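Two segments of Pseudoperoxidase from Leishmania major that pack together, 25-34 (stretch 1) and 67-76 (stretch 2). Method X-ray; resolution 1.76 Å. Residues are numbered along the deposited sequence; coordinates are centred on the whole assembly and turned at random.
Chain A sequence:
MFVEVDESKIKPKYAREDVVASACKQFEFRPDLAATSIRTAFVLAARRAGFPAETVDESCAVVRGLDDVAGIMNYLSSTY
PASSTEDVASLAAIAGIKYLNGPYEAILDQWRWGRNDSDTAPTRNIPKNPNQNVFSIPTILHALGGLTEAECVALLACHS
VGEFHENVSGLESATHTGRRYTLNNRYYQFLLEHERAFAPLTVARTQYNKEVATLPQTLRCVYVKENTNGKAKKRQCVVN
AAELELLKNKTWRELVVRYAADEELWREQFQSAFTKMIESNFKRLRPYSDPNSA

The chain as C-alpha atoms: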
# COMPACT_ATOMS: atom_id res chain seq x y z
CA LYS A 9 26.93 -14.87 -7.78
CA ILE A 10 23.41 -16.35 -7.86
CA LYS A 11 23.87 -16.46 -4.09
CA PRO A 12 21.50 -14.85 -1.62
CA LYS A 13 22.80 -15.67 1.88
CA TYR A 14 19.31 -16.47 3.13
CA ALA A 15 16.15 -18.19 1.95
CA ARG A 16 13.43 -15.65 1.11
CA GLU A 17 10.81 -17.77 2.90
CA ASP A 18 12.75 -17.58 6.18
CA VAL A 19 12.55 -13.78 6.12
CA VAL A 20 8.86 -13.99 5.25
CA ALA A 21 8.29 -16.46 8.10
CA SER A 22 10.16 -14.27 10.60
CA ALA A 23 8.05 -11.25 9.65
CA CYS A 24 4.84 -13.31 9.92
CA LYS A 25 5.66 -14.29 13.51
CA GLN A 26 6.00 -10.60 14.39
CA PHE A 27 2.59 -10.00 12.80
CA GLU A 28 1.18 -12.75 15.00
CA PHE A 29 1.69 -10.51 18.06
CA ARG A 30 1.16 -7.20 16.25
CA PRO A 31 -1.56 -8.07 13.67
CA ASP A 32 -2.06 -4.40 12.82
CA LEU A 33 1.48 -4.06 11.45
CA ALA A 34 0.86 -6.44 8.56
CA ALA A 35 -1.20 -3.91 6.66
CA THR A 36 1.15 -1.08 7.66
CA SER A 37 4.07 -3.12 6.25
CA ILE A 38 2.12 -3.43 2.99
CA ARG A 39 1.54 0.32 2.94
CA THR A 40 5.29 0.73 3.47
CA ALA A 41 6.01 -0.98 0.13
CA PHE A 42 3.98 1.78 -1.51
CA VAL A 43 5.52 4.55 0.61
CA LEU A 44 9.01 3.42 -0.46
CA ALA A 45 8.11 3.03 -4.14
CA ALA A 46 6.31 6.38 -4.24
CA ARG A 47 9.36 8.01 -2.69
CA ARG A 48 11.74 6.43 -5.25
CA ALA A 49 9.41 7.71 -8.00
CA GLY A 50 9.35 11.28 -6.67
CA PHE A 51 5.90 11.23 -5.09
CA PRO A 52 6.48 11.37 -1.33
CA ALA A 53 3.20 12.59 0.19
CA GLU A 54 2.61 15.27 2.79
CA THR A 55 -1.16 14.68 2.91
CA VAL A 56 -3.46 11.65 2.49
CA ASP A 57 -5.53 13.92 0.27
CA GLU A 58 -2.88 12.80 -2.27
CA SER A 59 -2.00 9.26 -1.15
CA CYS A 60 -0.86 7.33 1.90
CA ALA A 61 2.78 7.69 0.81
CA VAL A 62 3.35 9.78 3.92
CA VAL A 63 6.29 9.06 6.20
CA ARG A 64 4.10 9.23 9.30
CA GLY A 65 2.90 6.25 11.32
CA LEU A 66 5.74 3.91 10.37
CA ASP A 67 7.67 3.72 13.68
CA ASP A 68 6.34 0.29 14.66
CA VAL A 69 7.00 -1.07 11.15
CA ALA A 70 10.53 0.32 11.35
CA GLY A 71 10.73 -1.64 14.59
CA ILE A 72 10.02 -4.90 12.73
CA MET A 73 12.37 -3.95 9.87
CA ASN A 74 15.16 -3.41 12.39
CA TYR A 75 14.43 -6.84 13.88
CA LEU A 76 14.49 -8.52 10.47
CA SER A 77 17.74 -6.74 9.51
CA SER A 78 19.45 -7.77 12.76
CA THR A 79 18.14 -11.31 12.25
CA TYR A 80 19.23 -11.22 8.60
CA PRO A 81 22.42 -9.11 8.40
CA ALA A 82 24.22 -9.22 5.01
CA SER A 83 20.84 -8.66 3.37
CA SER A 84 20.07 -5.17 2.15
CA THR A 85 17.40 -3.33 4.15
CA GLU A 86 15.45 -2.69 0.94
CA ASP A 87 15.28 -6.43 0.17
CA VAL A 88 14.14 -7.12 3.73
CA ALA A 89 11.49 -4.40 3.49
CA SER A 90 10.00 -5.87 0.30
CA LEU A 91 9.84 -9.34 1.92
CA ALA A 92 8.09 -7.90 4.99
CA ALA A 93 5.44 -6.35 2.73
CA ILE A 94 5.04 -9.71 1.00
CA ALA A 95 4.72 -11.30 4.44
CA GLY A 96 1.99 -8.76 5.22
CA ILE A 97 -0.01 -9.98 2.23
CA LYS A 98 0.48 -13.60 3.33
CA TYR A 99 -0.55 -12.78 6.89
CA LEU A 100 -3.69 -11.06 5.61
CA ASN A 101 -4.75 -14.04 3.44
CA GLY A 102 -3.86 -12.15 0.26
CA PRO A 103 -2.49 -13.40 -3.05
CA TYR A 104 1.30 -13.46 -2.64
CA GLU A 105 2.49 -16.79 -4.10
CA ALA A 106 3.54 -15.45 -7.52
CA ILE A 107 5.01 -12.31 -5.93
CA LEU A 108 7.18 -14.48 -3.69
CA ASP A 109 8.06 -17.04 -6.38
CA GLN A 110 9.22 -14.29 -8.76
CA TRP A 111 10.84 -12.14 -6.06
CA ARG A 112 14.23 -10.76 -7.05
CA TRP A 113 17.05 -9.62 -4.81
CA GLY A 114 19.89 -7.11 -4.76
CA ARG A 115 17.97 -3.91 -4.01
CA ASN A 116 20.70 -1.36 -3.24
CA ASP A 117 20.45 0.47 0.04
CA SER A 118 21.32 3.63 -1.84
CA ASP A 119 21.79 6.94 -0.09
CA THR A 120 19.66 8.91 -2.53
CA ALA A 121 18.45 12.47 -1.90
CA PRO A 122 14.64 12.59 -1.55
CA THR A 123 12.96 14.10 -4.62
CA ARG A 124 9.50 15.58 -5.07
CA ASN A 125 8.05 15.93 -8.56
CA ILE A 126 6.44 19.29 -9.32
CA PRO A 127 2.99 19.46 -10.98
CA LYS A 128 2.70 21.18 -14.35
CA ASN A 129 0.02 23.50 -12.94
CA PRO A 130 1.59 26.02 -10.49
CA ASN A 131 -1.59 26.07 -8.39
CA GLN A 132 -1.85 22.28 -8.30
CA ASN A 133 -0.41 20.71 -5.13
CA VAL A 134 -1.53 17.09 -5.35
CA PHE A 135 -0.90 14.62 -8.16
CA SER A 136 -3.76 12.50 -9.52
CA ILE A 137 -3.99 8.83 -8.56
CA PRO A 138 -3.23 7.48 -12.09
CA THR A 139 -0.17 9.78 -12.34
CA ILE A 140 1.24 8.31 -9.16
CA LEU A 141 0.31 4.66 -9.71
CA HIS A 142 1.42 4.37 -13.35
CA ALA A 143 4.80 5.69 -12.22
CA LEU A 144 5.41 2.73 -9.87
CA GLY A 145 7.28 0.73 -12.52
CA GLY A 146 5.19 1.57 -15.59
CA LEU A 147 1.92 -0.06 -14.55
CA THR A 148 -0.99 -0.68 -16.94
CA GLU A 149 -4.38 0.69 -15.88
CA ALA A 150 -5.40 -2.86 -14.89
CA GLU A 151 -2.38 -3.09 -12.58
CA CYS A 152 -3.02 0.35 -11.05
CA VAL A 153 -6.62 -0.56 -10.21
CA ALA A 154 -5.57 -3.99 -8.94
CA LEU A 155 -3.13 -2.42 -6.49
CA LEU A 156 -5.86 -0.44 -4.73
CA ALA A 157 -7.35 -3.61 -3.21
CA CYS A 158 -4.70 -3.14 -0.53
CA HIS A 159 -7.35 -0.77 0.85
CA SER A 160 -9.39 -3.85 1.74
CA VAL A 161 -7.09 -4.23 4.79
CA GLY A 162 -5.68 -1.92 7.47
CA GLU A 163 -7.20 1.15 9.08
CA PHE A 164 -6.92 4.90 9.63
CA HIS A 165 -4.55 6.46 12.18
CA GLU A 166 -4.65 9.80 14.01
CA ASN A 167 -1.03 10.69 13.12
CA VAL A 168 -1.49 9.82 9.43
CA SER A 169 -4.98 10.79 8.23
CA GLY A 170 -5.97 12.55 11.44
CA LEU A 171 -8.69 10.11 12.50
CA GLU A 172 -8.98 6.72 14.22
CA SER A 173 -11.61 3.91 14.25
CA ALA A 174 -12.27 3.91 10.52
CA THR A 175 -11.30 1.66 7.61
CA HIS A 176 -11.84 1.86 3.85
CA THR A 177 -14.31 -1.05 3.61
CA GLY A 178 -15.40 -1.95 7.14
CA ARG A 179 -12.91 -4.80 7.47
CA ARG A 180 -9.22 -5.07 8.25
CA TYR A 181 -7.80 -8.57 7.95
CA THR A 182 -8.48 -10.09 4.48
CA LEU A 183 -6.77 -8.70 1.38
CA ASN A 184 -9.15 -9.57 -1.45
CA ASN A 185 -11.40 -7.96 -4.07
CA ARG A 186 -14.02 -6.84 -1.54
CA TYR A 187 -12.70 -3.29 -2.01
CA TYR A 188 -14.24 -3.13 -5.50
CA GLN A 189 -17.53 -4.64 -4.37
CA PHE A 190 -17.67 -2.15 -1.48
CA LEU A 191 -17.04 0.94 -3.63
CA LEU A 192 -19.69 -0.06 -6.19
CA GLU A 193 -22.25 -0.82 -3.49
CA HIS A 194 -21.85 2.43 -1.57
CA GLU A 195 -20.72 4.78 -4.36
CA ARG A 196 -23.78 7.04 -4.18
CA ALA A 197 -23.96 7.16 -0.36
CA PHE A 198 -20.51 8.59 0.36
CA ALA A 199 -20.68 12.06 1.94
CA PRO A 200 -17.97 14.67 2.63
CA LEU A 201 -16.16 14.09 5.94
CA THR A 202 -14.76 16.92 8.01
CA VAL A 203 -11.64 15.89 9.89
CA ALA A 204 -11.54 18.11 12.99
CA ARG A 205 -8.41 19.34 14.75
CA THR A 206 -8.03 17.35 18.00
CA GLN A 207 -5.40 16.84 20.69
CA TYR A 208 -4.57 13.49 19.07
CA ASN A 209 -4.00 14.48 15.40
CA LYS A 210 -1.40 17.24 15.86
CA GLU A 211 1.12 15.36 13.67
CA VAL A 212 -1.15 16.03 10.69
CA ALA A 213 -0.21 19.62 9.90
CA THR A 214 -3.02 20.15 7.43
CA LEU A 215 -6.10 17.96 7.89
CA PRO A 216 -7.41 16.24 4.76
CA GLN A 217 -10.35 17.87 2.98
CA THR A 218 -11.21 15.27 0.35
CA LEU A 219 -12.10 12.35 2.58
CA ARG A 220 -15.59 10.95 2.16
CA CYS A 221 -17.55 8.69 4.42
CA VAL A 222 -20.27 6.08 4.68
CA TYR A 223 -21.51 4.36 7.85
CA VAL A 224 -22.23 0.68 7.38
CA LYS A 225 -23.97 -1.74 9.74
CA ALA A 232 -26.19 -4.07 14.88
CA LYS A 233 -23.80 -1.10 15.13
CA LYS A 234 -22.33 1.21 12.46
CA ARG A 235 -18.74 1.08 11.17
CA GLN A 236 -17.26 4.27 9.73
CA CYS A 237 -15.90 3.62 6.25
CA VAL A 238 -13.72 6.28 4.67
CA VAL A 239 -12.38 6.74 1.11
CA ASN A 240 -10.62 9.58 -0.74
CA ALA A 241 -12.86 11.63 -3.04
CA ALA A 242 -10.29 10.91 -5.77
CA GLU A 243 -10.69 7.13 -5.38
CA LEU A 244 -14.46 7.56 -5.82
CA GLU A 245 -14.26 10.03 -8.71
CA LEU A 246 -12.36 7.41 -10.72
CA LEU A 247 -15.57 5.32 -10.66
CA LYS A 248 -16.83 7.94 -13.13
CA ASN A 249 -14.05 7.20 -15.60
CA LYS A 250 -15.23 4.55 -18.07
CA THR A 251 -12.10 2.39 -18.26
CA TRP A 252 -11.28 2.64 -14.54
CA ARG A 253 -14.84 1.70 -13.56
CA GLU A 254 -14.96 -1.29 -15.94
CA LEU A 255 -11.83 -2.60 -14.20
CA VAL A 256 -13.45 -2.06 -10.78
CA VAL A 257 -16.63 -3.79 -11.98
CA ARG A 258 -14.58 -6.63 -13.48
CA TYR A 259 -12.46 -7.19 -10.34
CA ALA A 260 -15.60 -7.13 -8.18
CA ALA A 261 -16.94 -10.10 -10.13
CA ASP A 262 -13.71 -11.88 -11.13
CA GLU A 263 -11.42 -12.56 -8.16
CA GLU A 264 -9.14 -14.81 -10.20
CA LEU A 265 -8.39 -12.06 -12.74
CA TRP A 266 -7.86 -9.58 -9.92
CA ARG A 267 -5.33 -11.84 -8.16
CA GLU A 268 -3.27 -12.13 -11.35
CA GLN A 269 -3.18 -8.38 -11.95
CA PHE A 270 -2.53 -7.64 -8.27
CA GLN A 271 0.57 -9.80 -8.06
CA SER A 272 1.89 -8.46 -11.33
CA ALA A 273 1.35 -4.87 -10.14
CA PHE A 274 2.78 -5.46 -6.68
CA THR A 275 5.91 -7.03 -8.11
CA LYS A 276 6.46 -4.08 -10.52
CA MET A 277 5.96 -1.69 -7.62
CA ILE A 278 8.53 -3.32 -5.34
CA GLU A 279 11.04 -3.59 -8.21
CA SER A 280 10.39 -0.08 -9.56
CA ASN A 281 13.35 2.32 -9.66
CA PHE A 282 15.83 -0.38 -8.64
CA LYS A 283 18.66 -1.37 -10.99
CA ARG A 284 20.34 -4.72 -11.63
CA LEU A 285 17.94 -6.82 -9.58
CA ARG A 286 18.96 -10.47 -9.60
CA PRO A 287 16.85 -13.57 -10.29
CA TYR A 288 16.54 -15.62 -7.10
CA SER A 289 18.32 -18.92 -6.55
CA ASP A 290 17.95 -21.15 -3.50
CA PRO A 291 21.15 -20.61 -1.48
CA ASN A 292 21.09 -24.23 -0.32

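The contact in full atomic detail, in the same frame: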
# COMPACT_ATOMS: atom_id res chain seq x y z
N LYS A 25 5.72 -14.05 12.07
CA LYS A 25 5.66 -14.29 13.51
C LYS A 25 5.50 -12.98 14.28
O LYS A 25 4.77 -12.93 15.27
CB LYS A 25 6.90 -15.06 13.97
CG LYS A 25 7.11 -16.39 13.24
CD LYS A 25 8.05 -17.32 14.00
CE LYS A 25 8.12 -18.72 13.36
NZ LYS A 25 9.09 -18.81 12.21
N GLN A 26 6.16 -11.93 13.80
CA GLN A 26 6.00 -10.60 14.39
C GLN A 26 4.55 -10.13 14.25
O GLN A 26 3.96 -9.59 15.20
CB GLN A 26 6.97 -9.60 13.73
CG GLN A 26 8.44 -9.81 14.12
CD GLN A 26 8.65 -9.74 15.63
OE1 GLN A 26 8.05 -8.92 16.32
NE2 GLN A 26 9.50 -10.63 16.14
N PHE A 27 3.98 -10.36 13.07
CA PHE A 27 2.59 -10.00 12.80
C PHE A 27 1.63 -10.78 13.68
O PHE A 27 0.52 -10.32 13.93
CB PHE A 27 2.26 -10.24 11.32
CG PHE A 27 3.08 -9.41 10.38
CD1 PHE A 27 3.63 -8.20 10.80
CD2 PHE A 27 3.32 -9.84 9.08
CE1 PHE A 27 4.40 -7.43 9.93
CE2 PHE A 27 4.08 -9.07 8.21
CZ PHE A 27 4.62 -7.86 8.64
N GLU A 28 2.04 -11.95 14.14
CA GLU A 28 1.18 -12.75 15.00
C GLU A 28 0.92 -12.08 16.35
O GLU A 28 -0.13 -12.28 16.96
CB GLU A 28 1.74 -14.17 15.16
CG GLU A 28 1.48 -15.04 13.92
CD GLU A 28 2.37 -16.26 13.83
OE1 GLU A 28 3.06 -16.60 14.81
OE2 GLU A 28 2.37 -16.90 12.76
N PHE A 29 1.87 -11.26 16.81
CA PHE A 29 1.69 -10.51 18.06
C PHE A 29 1.23 -9.08 17.82
O PHE A 29 0.55 -8.49 18.66
CB PHE A 29 2.98 -10.51 18.89
CG PHE A 29 3.13 -11.71 19.77
CD1 PHE A 29 2.27 -11.91 20.84
CD2 PHE A 29 4.13 -12.64 19.53
CE1 PHE A 29 2.40 -13.02 21.66
CE2 PHE A 29 4.27 -13.75 20.34
CZ PHE A 29 3.40 -13.94 21.42
N ARG A 30 1.59 -8.53 16.66
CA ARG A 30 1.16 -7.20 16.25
C ARG A 30 0.44 -7.30 14.89
O ARG A 30 1.01 -6.92 13.86
CB ARG A 30 2.36 -6.25 16.11
CG ARG A 30 3.06 -5.90 17.43
CD ARG A 30 2.23 -4.91 18.26
NE ARG A 30 1.82 -3.76 17.45
CZ ARG A 30 2.33 -2.54 17.55
NH1 ARG A 30 3.28 -2.27 18.43
NH2 ARG A 30 1.87 -1.57 16.76
N PRO A 31 -0.80 -7.82 14.90
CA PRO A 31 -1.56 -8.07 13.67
C PRO A 31 -1.80 -6.82 12.85
O PRO A 31 -2.00 -6.92 11.65
CB PRO A 31 -2.90 -8.60 14.18
CG PRO A 31 -2.63 -9.10 15.55
CD PRO A 31 -1.56 -8.22 16.10
N ASP A 32 -1.78 -5.66 13.50
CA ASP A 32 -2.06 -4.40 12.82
C ASP A 32 -0.92 -3.97 11.91
O ASP A 32 -1.12 -3.19 10.98
CB ASP A 32 -2.34 -3.29 13.84
CG ASP A 32 -1.20 -3.08 14.83
OD1 ASP A 32 -0.94 -3.97 15.68
OD2 ASP A 32 -0.56 -2.00 14.77
N LEU A 33 0.28 -4.47 12.19
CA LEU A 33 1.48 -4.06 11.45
C LEU A 33 1.64 -4.77 10.11
O LEU A 33 2.51 -4.42 9.31
CB LEU A 33 2.73 -4.25 12.31
CG LEU A 33 2.74 -3.39 13.57
CD1 LEU A 33 4.07 -3.51 14.30
CD2 LEU A 33 2.46 -1.94 13.20
N ALA A 34 0.81 -5.78 9.86
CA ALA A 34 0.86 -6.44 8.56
C ALA A 34 0.41 -5.49 7.47
O ALA A 34 1.10 -5.32 6.45
CB ALA A 34 -0.00 -7.69 8.56
N ASP A 67 6.71 4.03 12.61
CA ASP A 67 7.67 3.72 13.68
C ASP A 67 7.66 2.24 14.06
O ASP A 67 8.72 1.63 14.25
CB ASP A 67 7.41 4.56 14.93
CG ASP A 67 8.00 5.96 14.85
OD1 ASP A 67 8.78 6.23 13.91
OD2 ASP A 67 7.70 6.79 15.74
N ASP A 68 6.47 1.68 14.21
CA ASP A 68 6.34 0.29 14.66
C ASP A 68 6.81 -0.65 13.54
O ASP A 68 7.50 -1.64 13.81
CB ASP A 68 4.90 -0.01 15.10
CG ASP A 68 4.54 0.62 16.44
OD1 ASP A 68 5.46 0.91 17.24
OD2 ASP A 68 3.34 0.80 16.72
N VAL A 69 6.47 -0.33 12.29
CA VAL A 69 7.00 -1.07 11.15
C VAL A 69 8.52 -1.01 11.09
O VAL A 69 9.17 -2.02 10.84
CB VAL A 69 6.43 -0.55 9.81
CG1 VAL A 69 7.21 -1.12 8.62
CG2 VAL A 69 4.99 -0.95 9.70
N ALA A 70 9.08 0.17 11.34
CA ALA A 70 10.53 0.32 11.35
C ALA A 70 11.12 -0.55 12.45
O ALA A 70 12.23 -1.06 12.31
CB ALA A 70 10.92 1.77 11.54
N GLY A 71 10.37 -0.70 13.54
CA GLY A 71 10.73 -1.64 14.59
C GLY A 71 10.91 -3.06 14.07
O GLY A 71 11.92 -3.70 14.34
N ILE A 72 9.93 -3.56 13.31
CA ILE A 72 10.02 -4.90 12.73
C ILE A 72 11.16 -5.01 11.70
O ILE A 72 11.89 -6.00 11.67
CB ILE A 72 8.66 -5.34 12.12
CG1 ILE A 72 7.60 -5.48 13.22
CG2 ILE A 72 8.80 -6.65 11.33
CD1 ILE A 72 6.30 -6.14 12.76
N MET A 73 11.31 -3.98 10.87
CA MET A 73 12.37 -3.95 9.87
C MET A 73 13.74 -4.04 10.51
O MET A 73 14.63 -4.72 9.99
CB MET A 73 12.29 -2.66 9.06
CG MET A 73 10.97 -2.42 8.35
SD MET A 73 10.68 -3.61 7.03
CE MET A 73 9.35 -2.79 6.15
N ASN A 74 13.91 -3.35 11.64
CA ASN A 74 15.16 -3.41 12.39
C ASN A 74 15.39 -4.81 12.95
O ASN A 74 16.53 -5.28 13.00
CB ASN A 74 15.18 -2.37 13.52
CG ASN A 74 15.18 -0.93 13.01
OD1 ASN A 74 15.59 -0.66 11.88
ND2 ASN A 74 14.72 -0.01 13.85
N TYR A 75 14.32 -5.47 13.38
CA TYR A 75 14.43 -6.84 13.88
C TYR A 75 14.85 -7.77 12.76
O TYR A 75 15.76 -8.59 12.93
CB TYR A 75 13.12 -7.34 14.49
CG TYR A 75 13.21 -8.79 14.91
CD1 TYR A 75 13.79 -9.15 16.11
CD2 TYR A 75 12.71 -9.80 14.09
CE1 TYR A 75 13.89 -10.46 16.49
CE2 TYR A 75 12.81 -11.13 14.47
CZ TYR A 75 13.39 -11.45 15.67
OH TYR A 75 13.49 -12.77 16.06
N LEU A 76 14.18 -7.67 11.61
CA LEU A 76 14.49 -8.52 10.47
C LEU A 76 15.93 -8.31 9.98
O LEU A 76 16.65 -9.28 9.71
CB LEU A 76 13.49 -8.30 9.34
CG LEU A 76 12.06 -8.81 9.57
CD1 LEU A 76 11.16 -8.44 8.41
CD2 LEU A 76 12.05 -10.32 9.78

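Stretch 2 is helical throughout. Stretch 1 ends one helix, turns at Arg30 to Leu33 in a type I beta turn, and enters another. The first helix runs roughly antiparallel to stretch 2, with their axes 11.4 Å apart at closest approach. That gap leaves room for side chains between them, and the contact is modest, burying 409 Å² in all.

The main bump is Ile72. Its CA-to-CB bond points toward stretch 1, and its chi1 m, chi2 t rotamer extends CD1 into a hollow formed by Gln26, Phe27 and Leu33. Ile72 CD1 lies 3.7 Å from Gln26 CB, 3.6 Å from Phe27 CE1 and 3.8 Å from Leu33 CD1. A slender methyl tip suits this three-sided pocket. The CA-to-CB bond of Phe27 points sideways, but the end of its ring comes nearer and meets Ile72 CD1 obliquely.

Leu33 is the answering bump. Its forked end fits against stretch 2. Both branches touch Asp68: Leu33 CD2 is 3.6 Å and Leu33 CD1 3.7 Å from Asp68 CB. CD1 also meets Ile72 CD1, and Leu33 CD2 lies 4.4 Å from Val69 CG2. Leu33, Phe27, Val69 and Ile72 are buried, as suits apolar side chains.

Polar groups border this apolar patch. Arg30 folds through three m rotamers, and Arg30 NH2 donates a hydrogen bond to Asp68 OD2 at 2.8 Å, within a salt bridge. The carboxylate oxygen lies at the guanidinium edge, near its plane, where the N-H groups point. Asp32 steadies the same guanidinium from within stretch 1: Arg30 NE donates to Asp32 OD1 at 3.3 Å, and Arg30 NH2 to Asp32 OD2 at 3.2 Å. One arginine thus serves two acids.

At Gln26, the side-chain amide reaches the ring of Tyr75. Gln26 NE2 lies over one face, 3.7 Å from Tyr75 CE2. The flat ring gives the NH2 end of the amide a face to sit over; the amide is tilted, with OE1 farther from the ring.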